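Local coordinates for Mgp-operon protein 3 (Mycoplasma pneumoniae, PDB 6RJ1) that probably serves as the extracellular P40/P90 adhesin that, with protein P1, helps this human pathogen attach to host cells, apparently through sugars, at residues A[211-219]-A[603-611]; A[579-590]-A[679-690]. All coordinates share one frame; numbering follows the deposited sequence.

Contact 1: A[211-219]-A[603-611]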
loop_
_atom_site.group_PDB
_atom_site.type_symbol
_atom_site.label_atom_id
_atom_site.label_comp_id
_atom_site.label_asym_id
_atom_site.label_seq_id
_atom_site.Cartn_x
_atom_site.Cartn_y
_atom_site.Cartn_z
ATOM N N ASN A 211 -9.980 32.880 -12.148
ATOM C CA ASN A 211 -9.552 32.285 -13.419
ATOM C C ASN A 211 -9.668 30.754 -13.466
ATOM O O ASN A 211 -9.067 30.140 -14.349
ATOM C CB ASN A 211 -8.139 32.752 -13.809
ATOM C CG ASN A 211 -7.993 34.244 -13.900
ATOM O OD1 ASN A 211 -8.694 34.916 -14.664
ATOM N ND2 ASN A 211 -7.076 34.792 -13.115
ATOM N N ASN A 212 -10.458 30.140 -12.555
ATOM C CA ASN A 212 -10.647 28.687 -12.558
ATOM C C ASN A 212 -11.540 28.338 -13.742
ATOM O O ASN A 212 -12.676 28.818 -13.807
ATOM C CB ASN A 212 -11.240 28.182 -11.249
ATOM C CG ASN A 212 -11.179 26.684 -11.087
ATOM O OD1 ASN A 212 -11.815 25.920 -11.821
ATOM N ND2 ASN A 212 -10.424 26.230 -10.108
ATOM N N PRO A 213 -11.022 27.559 -14.725
ATOM C CA PRO A 213 -11.824 27.250 -15.916
ATOM C C PRO A 213 -12.696 25.988 -15.816
ATOM O O PRO A 213 -13.301 25.603 -16.815
ATOM C CB PRO A 213 -10.748 27.087 -16.987
ATOM C CG PRO A 213 -9.611 26.484 -16.256
ATOM C CD PRO A 213 -9.683 26.938 -14.821
ATOM N N GLY A 214 -12.744 25.354 -14.641
ATOM C CA GLY A 214 -13.493 24.117 -14.462
ATOM C C GLY A 214 -14.679 24.180 -13.526
ATOM O O GLY A 214 -14.631 23.559 -12.460
ATOM N N PRO A 215 -15.799 24.849 -13.911
ATOM C CA PRO A 215 -16.974 24.872 -13.018
ATOM C C PRO A 215 -17.607 23.490 -12.839
ATOM O O PRO A 215 -18.212 23.222 -11.802
ATOM C CB PRO A 215 -17.937 25.833 -13.728
ATOM C CG PRO A 215 -17.539 25.808 -15.143
ATOM C CD PRO A 215 -16.061 25.616 -15.150
ATOM N N LYS A 216 -17.447 22.621 -13.854
ATOM C CA LYS A 216 -18.001 21.270 -13.896
ATOM C C LYS A 216 -17.081 20.211 -13.287
ATOM O O LYS A 216 -17.437 19.031 -13.304
ATOM C CB LYS A 216 -18.433 20.886 -15.333
ATOM C CG LYS A 216 -19.458 21.827 -15.972
ATOM C CD LYS A 216 -20.771 21.979 -15.191
ATOM C CE LYS A 216 -21.632 23.062 -15.807
ATOM N NZ LYS A 216 -22.851 23.325 -15.000
ATOM N N ALA A 217 -15.927 20.622 -12.721
ATOM C CA ALA A 217 -14.980 19.707 -12.076
ATOM C C ALA A 217 -15.622 19.026 -10.859
ATOM O O ALA A 217 -16.177 19.698 -9.985
ATOM C CB ALA A 217 -13.715 20.445 -11.672
ATOM N N VAL A 218 -15.604 17.685 -10.855
ATOM C CA VAL A 218 -16.224 16.843 -9.830
ATOM C C VAL A 218 -15.475 16.946 -8.498
ATOM O O VAL A 218 -14.254 16.813 -8.451
ATOM C CB VAL A 218 -16.417 15.381 -10.324
ATOM C CG1 VAL A 218 -17.046 14.513 -9.249
ATOM C CG2 VAL A 218 -17.266 15.339 -11.600
ATOM N N THR A 219 -16.237 17.215 -7.421
ATOM C CA THR A 219 -15.767 17.397 -6.045
ATOM C C THR A 219 -15.516 16.088 -5.272
ATOM O O THR A 219 -14.945 16.127 -4.177
ATOM C CB THR A 219 -16.735 18.305 -5.280
ATOM O OG1 THR A 219 -18.002 17.651 -5.158
ATOM C CG2 THR A 219 -16.893 19.666 -5.920
ATOM N N GLY A 603 -8.351 22.517 -4.521
ATOM C CA GLY A 603 -9.665 22.011 -4.895
ATOM C C GLY A 603 -9.739 21.541 -6.329
ATOM O O GLY A 603 -8.720 21.542 -7.027
ATOM N N PRO A 604 -10.937 21.141 -6.810
ATOM C CA PRO A 604 -11.045 20.627 -8.193
ATOM C C PRO A 604 -10.725 21.634 -9.308
ATOM O O PRO A 604 -10.792 22.847 -9.098
ATOM C CB PRO A 604 -12.493 20.123 -8.279
ATOM C CG PRO A 604 -12.982 20.046 -6.890
ATOM C CD PRO A 604 -12.232 21.074 -6.110
ATOM N N ILE A 605 -10.355 21.115 -10.496
ATOM C CA ILE A 605 -10.022 21.892 -11.698
ATOM C C ILE A 605 -10.186 21.047 -12.969
ATOM O O ILE A 605 -10.695 21.537 -13.974
ATOM C CB ILE A 605 -8.617 22.592 -11.613
ATOM C CG1 ILE A 605 -8.467 23.712 -12.684
ATOM C CG2 ILE A 605 -7.439 21.590 -11.648
ATOM C CD1 ILE A 605 -7.551 24.836 -12.325
ATOM N N ASN A 606 -9.740 19.790 -12.919
ATOM C CA ASN A 606 -9.757 18.864 -14.043
ATOM C C ASN A 606 -11.127 18.270 -14.317
ATOM O O ASN A 606 -11.939 18.070 -13.413
ATOM C CB ASN A 606 -8.691 17.771 -13.867
ATOM C CG ASN A 606 -7.279 18.309 -13.810
ATOM O OD1 ASN A 606 -6.961 19.378 -14.338
ATOM N ND2 ASN A 606 -6.395 17.584 -13.162
ATOM N N GLY A 607 -11.345 18.005 -15.591
ATOM C CA GLY A 607 -12.561 17.444 -16.154
ATOM C C GLY A 607 -12.457 17.491 -17.660
ATOM O O GLY A 607 -11.394 17.830 -18.183
ATOM N N LEU A 608 -13.554 17.179 -18.368
ATOM C CA LEU A 608 -13.546 17.202 -19.826
ATOM C C LEU A 608 -13.540 18.627 -20.377
ATOM O O LEU A 608 -14.465 19.395 -20.126
ATOM C CB LEU A 608 -14.698 16.367 -20.420
ATOM C CG LEU A 608 -14.661 16.153 -21.946
ATOM C CD1 LEU A 608 -13.879 14.912 -22.315
ATOM C CD2 LEU A 608 -16.053 16.066 -22.512
ATOM N N PHE A 609 -12.467 18.970 -21.114
ATOM C CA PHE A 609 -12.287 20.255 -21.791
ATOM C C PHE A 609 -12.287 19.987 -23.297
ATOM O O PHE A 609 -11.411 19.275 -23.796
ATOM C CB PHE A 609 -10.989 20.952 -21.339
ATOM C CG PHE A 609 -11.031 21.510 -19.935
ATOM C CD1 PHE A 609 -11.502 22.797 -19.694
ATOM C CD2 PHE A 609 -10.570 20.763 -18.858
ATOM C CE1 PHE A 609 -11.528 23.317 -18.400
ATOM C CE2 PHE A 609 -10.606 21.278 -17.560
ATOM C CZ PHE A 609 -11.078 22.556 -17.339
ATOM N N THR A 610 -13.335 20.453 -23.994
ATOM C CA THR A 610 -13.466 20.224 -25.433
ATOM C C THR A 610 -12.890 21.383 -26.228
ATOM O O THR A 610 -13.576 22.377 -26.502
ATOM C CB THR A 610 -14.896 19.847 -25.847
ATOM O OG1 THR A 610 -15.826 20.775 -25.283
ATOM C CG2 THR A 610 -15.257 18.420 -25.462
ATOM N N LEU A 611 -11.602 21.246 -26.582
ATOM C CA LEU A 611 -10.863 22.206 -27.394
ATOM C C LEU A 611 -11.285 21.906 -28.839
ATOM O O LEU A 611 -10.887 20.877 -29.367
ATOM C CB LEU A 611 -9.331 22.009 -27.215
ATOM C CG LEU A 611 -8.720 22.305 -25.838
ATOM C CD1 LEU A 611 -8.557 21.031 -25.022
ATOM C CD2 LEU A 611 -7.362 22.969 -25.985
HETATM O O HOH W 1 -11.680 16.553 -10.295
#
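A type I beta turn from Gly214 to Ala217, closed by Ala217 N to Gly214 O, is laid against the irregular chain that leads into strand 609-611. Ala217 sits at the centre: its methyl group meets the Pro604 ring, CB to CB at 3.6 Å, and also comes within 3.4 Å of Asn606 O. Further along, Thr219 CG2 reaches the same proline at CG, 4.0 Å away, while Thr219 OG1 bonds to Val185 O. On the other flank Ile605 sends CG1 anti to its backbone N (chi1 -164°), which brings CD1 to within 3.9 Å of Pro213 CD. The Phe609 ring points an edge at the same residue, with CE1 3.3 Å from Pro213 O, which lies near the ring plane. Asn212 fixes the bend just before the turn: its OD1 accepts from Gly214 N at 3.0 Å in an Asx turn, and its ND2 is turned to Gln635 O. No direct hydrogen bond crosses between the segments; a water gives one to Val218 O (3.2 Å) and only a weak one to Asn606 O. The segments thus meet by van der Waals touches of carbon on carbon and on carbonyl oxygens. Behind 211-219, helix 187-192 receives Pro215 and Thr219, and Lys216 forms a salt bridge with Asp188; the backbone of Phe609 pairs with Ala616 of strand 614-616.

Contact 2: A[579-590]-A[679-690]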
loop_
_atom_site.group_PDB
_atom_site.type_symbol
_atom_site.label_atom_id
_atom_site.label_comp_id
_atom_site.label_asym_id
_atom_site.label_seq_id
_atom_site.Cartn_x
_atom_site.Cartn_y
_atom_site.Cartn_z
ATOM N N TRP A 579 -10.545 14.992 -5.571
ATOM C CA TRP A 579 -10.457 15.507 -6.935
ATOM C C TRP A 579 -9.106 15.195 -7.570
ATOM O O TRP A 579 -8.119 14.965 -6.855
ATOM C CB TRP A 579 -10.733 17.023 -6.965
ATOM C CG TRP A 579 -9.793 17.805 -6.097
ATOM C CD1 TRP A 579 -8.555 18.265 -6.436
ATOM C CD2 TRP A 579 -9.981 18.130 -4.712
ATOM N NE1 TRP A 579 -7.956 18.849 -5.348
ATOM C CE2 TRP A 579 -8.810 18.782 -4.274
ATOM C CE3 TRP A 579 -11.024 17.920 -3.790
ATOM C CZ2 TRP A 579 -8.669 19.267 -2.967
ATOM C CZ3 TRP A 579 -10.863 18.361 -2.486
ATOM C CH2 TRP A 579 -9.713 19.054 -2.095
ATOM N N SER A 580 -9.064 15.220 -8.913
ATOM C CA SER A 580 -7.870 14.995 -9.724
ATOM C C SER A 580 -6.857 16.129 -9.491
ATOM O O SER A 580 -7.227 17.315 -9.545
ATOM C CB SER A 580 -8.256 14.937 -11.200
ATOM O OG SER A 580 -7.120 14.995 -12.047
ATOM N N THR A 581 -5.590 15.761 -9.226
ATOM C CA THR A 581 -4.513 16.726 -8.984
ATOM C C THR A 581 -3.460 16.710 -10.089
ATOM O O THR A 581 -2.313 17.088 -9.848
ATOM C CB THR A 581 -3.888 16.513 -7.615
ATOM O OG1 THR A 581 -3.338 15.199 -7.549
ATOM C CG2 THR A 581 -4.853 16.777 -6.485
ATOM N N THR A 582 -3.850 16.286 -11.298
ATOM C CA THR A 582 -2.953 16.212 -12.446
ATOM C C THR A 582 -2.515 17.612 -12.867
ATOM O O THR A 582 -3.348 18.513 -12.954
ATOM C CB THR A 582 -3.619 15.411 -13.576
ATOM O OG1 THR A 582 -3.981 14.131 -13.055
ATOM C CG2 THR A 582 -2.720 15.241 -14.796
ATOM N N ALA A 583 -1.206 17.787 -13.112
ATOM C CA ALA A 583 -0.595 19.036 -13.559
ATOM C C ALA A 583 -1.268 19.507 -14.844
ATOM O O ALA A 583 -1.575 18.686 -15.708
ATOM C CB ALA A 583 0.889 18.818 -13.805
ATOM N N GLY A 584 -1.497 20.815 -14.945
ATOM C CA GLY A 584 -2.139 21.442 -16.098
ATOM C C GLY A 584 -1.423 21.221 -17.417
ATOM O O GLY A 584 -0.225 20.920 -17.435
ATOM N N LEU A 585 -2.159 21.363 -18.537
ATOM C CA LEU A 585 -1.615 21.191 -19.887
ATOM C C LEU A 585 -0.530 22.223 -20.204
ATOM O O LEU A 585 0.408 21.936 -20.948
ATOM C CB LEU A 585 -2.733 21.256 -20.938
ATOM C CG LEU A 585 -3.648 20.040 -21.032
ATOM C CD1 LEU A 585 -4.876 20.352 -21.857
ATOM C CD2 LEU A 585 -2.928 18.839 -21.618
ATOM N N ASP A 586 -0.658 23.404 -19.600
ATOM C CA ASP A 586 0.218 24.565 -19.733
ATOM C C ASP A 586 1.367 24.592 -18.703
ATOM O O ASP A 586 1.998 25.639 -18.535
ATOM C CB ASP A 586 -0.630 25.846 -19.615
ATOM C CG ASP A 586 -1.304 26.021 -18.264
ATOM O OD1 ASP A 586 -1.880 25.031 -17.748
ATOM O OD2 ASP A 586 -1.266 27.139 -17.728
ATOM N N SER A 587 1.647 23.460 -18.025
ATOM C CA SER A 587 2.734 23.398 -17.045
ATOM C C SER A 587 4.075 23.641 -17.718
ATOM O O SER A 587 4.260 23.271 -18.882
ATOM C CB SER A 587 2.775 22.034 -16.370
ATOM O OG SER A 587 1.595 21.766 -15.639
ATOM N N ASP A 588 5.011 24.255 -16.976
ATOM C CA ASP A 588 6.365 24.489 -17.463
ATOM C C ASP A 588 7.124 23.159 -17.499
ATOM O O ASP A 588 6.739 22.209 -16.806
ATOM C CB ASP A 588 7.093 25.537 -16.604
ATOM C CG ASP A 588 6.546 26.942 -16.762
ATOM O OD1 ASP A 588 6.401 27.402 -17.926
ATOM O OD2 ASP A 588 6.274 27.590 -15.729
ATOM N N GLY A 589 8.155 23.096 -18.340
ATOM C CA GLY A 589 8.959 21.899 -18.544
ATOM C C GLY A 589 9.817 21.483 -17.371
ATOM O O GLY A 589 10.191 22.308 -16.534
ATOM N N GLY A 590 10.130 20.198 -17.334
ATOM C CA GLY A 590 10.986 19.614 -16.313
ATOM C C GLY A 590 10.202 18.937 -15.223
ATOM O O GLY A 590 9.036 19.275 -15.009
ATOM N N PHE A 679 0.202 18.773 -24.896
ATOM C CA PHE A 679 0.135 18.879 -26.353
ATOM C C PHE A 679 1.373 19.604 -26.904
ATOM O O PHE A 679 1.265 20.600 -27.632
ATOM C CB PHE A 679 -1.203 19.489 -26.809
ATOM C CG PHE A 679 -2.402 18.641 -26.455
ATOM C CD1 PHE A 679 -2.751 17.540 -27.231
ATOM C CD2 PHE A 679 -3.171 18.929 -25.338
ATOM C CE1 PHE A 679 -3.852 16.745 -26.892
ATOM C CE2 PHE A 679 -4.273 18.138 -25.002
ATOM C CZ PHE A 679 -4.606 17.049 -25.779
ATOM N N LYS A 680 2.558 19.082 -26.531
ATOM C CA LYS A 680 3.880 19.572 -26.913
ATOM C C LYS A 680 4.622 18.492 -27.713
ATOM O O LYS A 680 4.421 17.304 -27.450
ATOM C CB LYS A 680 4.684 19.943 -25.656
ATOM C CG LYS A 680 4.102 21.103 -24.858
ATOM C CD LYS A 680 4.955 21.451 -23.642
ATOM C CE LYS A 680 4.903 22.925 -23.305
ATOM N NZ LYS A 680 3.587 23.343 -22.753
ATOM N N LEU A 681 5.480 18.888 -28.687
ATOM C CA LEU A 681 6.238 17.912 -29.488
ATOM C C LEU A 681 7.140 17.046 -28.604
ATOM O O LEU A 681 7.202 15.829 -28.802
ATOM C CB LEU A 681 6.992 18.564 -30.653
ATOM C CG LEU A 681 6.160 18.704 -31.923
ATOM C CD1 LEU A 681 6.040 20.155 -32.351
ATOM C CD2 LEU A 681 6.714 17.847 -33.032
ATOM N N ASN A 682 7.752 17.668 -27.569
ATOM C CA ASN A 682 8.520 16.993 -26.508
ATOM C C ASN A 682 7.464 16.549 -25.486
ATOM O O ASN A 682 7.331 17.152 -24.414
ATOM C CB ASN A 682 9.592 17.921 -25.867
ATOM C CG ASN A 682 9.382 19.417 -26.071
ATOM O OD1 ASN A 682 9.789 19.989 -27.093
ATOM N ND2 ASN A 682 8.732 20.066 -25.104
ATOM N N GLU A 683 6.652 15.548 -25.880
ATOM C CA GLU A 683 5.537 15.029 -25.099
ATOM C C GLU A 683 5.974 14.537 -23.731
ATOM O O GLU A 683 6.850 13.673 -23.623
ATOM C CB GLU A 683 4.783 13.939 -25.877
ATOM C CG GLU A 683 3.427 13.603 -25.284
ATOM C CD GLU A 683 2.639 12.593 -26.088
ATOM O OE1 GLU A 683 2.912 11.376 -25.957
ATOM O OE2 GLU A 683 1.737 13.023 -26.841
ATOM N N GLU A 684 5.378 15.133 -22.688
ATOM C CA GLU A 684 5.633 14.808 -21.291
ATOM C C GLU A 684 4.358 14.370 -20.615
ATOM O O GLU A 684 3.308 14.978 -20.834
ATOM C CB GLU A 684 6.255 15.999 -20.543
ATOM C CG GLU A 684 7.776 15.947 -20.503
ATOM C CD GLU A 684 8.436 16.938 -19.562
ATOM O OE1 GLU A 684 8.977 16.500 -18.519
ATOM O OE2 GLU A 684 8.412 18.153 -19.869
ATOM N N ARG A 685 4.447 13.305 -19.799
ATOM C CA ARG A 685 3.318 12.786 -19.041
ATOM C C ARG A 685 3.083 13.699 -17.864
ATOM O O ARG A 685 4.016 14.008 -17.124
ATOM C CB ARG A 685 3.563 11.350 -18.566
ATOM C CG ARG A 685 2.306 10.680 -18.032
ATOM C CD ARG A 685 2.550 9.259 -17.592
ATOM N NE ARG A 685 3.420 9.187 -16.417
ATOM C CZ ARG A 685 3.936 8.054 -15.946
ATOM N NH1 ARG A 685 4.715 8.069 -14.869
ATOM N NH2 ARG A 685 3.666 6.898 -16.537
ATOM N N LEU A 686 1.836 14.163 -17.720
ATOM C CA LEU A 686 1.420 15.054 -16.643
ATOM C C LEU A 686 1.173 14.234 -15.380
ATOM O O LEU A 686 0.380 13.287 -15.397
ATOM C CB LEU A 686 0.194 15.877 -17.048
ATOM C CG LEU A 686 0.360 16.770 -18.276
ATOM C CD1 LEU A 686 -0.977 17.267 -18.762
ATOM C CD2 LEU A 686 1.306 17.922 -18.010
ATOM N N PRO A 687 1.903 14.521 -14.285
ATOM C CA PRO A 687 1.742 13.691 -13.089
ATOM C C PRO A 687 0.600 14.087 -12.169
ATOM O O PRO A 687 0.248 15.266 -12.059
ATOM C CB PRO A 687 3.092 13.837 -12.388
ATOM C CG PRO A 687 3.562 15.223 -12.768
ATOM C CD PRO A 687 2.925 15.575 -14.087
ATOM N N SER A 688 0.043 13.083 -11.487
ATOM C CA SER A 688 -0.955 13.256 -10.452
ATOM C C SER A 688 -0.134 13.452 -9.170
ATOM O O SER A 688 0.993 12.946 -9.062
ATOM C CB SER A 688 -1.840 12.018 -10.332
ATOM O OG SER A 688 -2.545 11.977 -9.101
ATOM N N ARG A 689 -0.670 14.211 -8.222
ATOM C CA ARG A 689 0.039 14.444 -6.982
ATOM C C ARG A 689 -0.694 13.792 -5.800
ATOM O O ARG A 689 -0.307 14.006 -4.652
ATOM C CB ARG A 689 0.249 15.952 -6.782
ATOM C CG ARG A 689 1.524 16.534 -7.402
ATOM C CD ARG A 689 1.524 16.623 -8.925
ATOM N NE ARG A 689 0.398 17.403 -9.442
ATOM C CZ ARG A 689 0.432 18.711 -9.675
ATOM N NH1 ARG A 689 -0.642 19.337 -10.137
ATOM N NH2 ARG A 689 1.540 19.403 -9.447
ATOM N N THR A 690 -1.740 12.971 -6.085
ATOM C CA THR A 690 -2.552 12.284 -5.068
ATOM C C THR A 690 -2.906 10.838 -5.422
ATOM O O THR A 690 -3.232 10.057 -4.528
ATOM C CB THR A 690 -3.840 13.076 -4.730
ATOM O OG1 THR A 690 -4.569 13.393 -5.922
ATOM C CG2 THR A 690 -3.579 14.316 -3.883
HETATM O O HOH W 2 -4.995 12.812 -9.552
#
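Leu585 and Leu686 form the apolar centre where two irregular segments of the MgpC adhesin region run side by side, their methyl carbons Leu585 CD2 and Leu686 CD1 3.8 Å apart. Leu585, in the type I turn 584-587, also touches Phe679: CD2 is 3.7 Å from CE2, and CD1 lies in the ring plane at its edge. Beside this cluster Ala583 CB packs on Pro687 CD at 3.8 Å, and the Thr582 side chain crosses that of Leu686 at about a right angle, its CG2 against Leu686 CB. Helix 591-595 adds Leu594 against Leu686. The polar edge starts at the backbone, where Ala583 N donates to Pro687 O at 3.1 Å. Next, Arg689, its chain bent at chi2 and chi3, folds back so that NE and NH1 both grip Thr581 O, each at 2.8 Å; the oxygen lies only 8° out of the guanidinium plane. NE comes nearly along the C=O axis, NH1 from above the carbonyl plane. Ala583 CB rests over one guanidinium face, and NH2 is bonded to Asn597 O. Ser688 OG accepts from Thr690 N in an ST turn and is also hydrogen-bonded to Asp691 N; a water links it to Thr581 N. With chi1 at 60°, Thr581 turns OG1 to two partners: it accepts from Arg689 N at 2.9 Å and shares a hydrogen bond with Thr690 OG1 at 2.7 Å.

The two contacts lie about 15 Å apart between centres and meet through Asn606, which follows Pro604 and Ile605 of contact 1 and probably donates from ND2 to Ser580 OG and Thr582 O of contact 2. Trp579 also packs on Gly603 and Pro604, so 579-590 and 603-611 are neighbours in space as well as in sequence. Both are largely buried and both join loops. Contact 1 joins the loop before strand 220-222 to the chain leading into strand 609-611, 384 residues on, without direct hydrogen bonds, and none of its touching residues is exposed. Contact 2 joins segments 89 residues apart, is larger and much richer in direct hydrogen bonds, and emerges at the surface around Phe679 and Lys680.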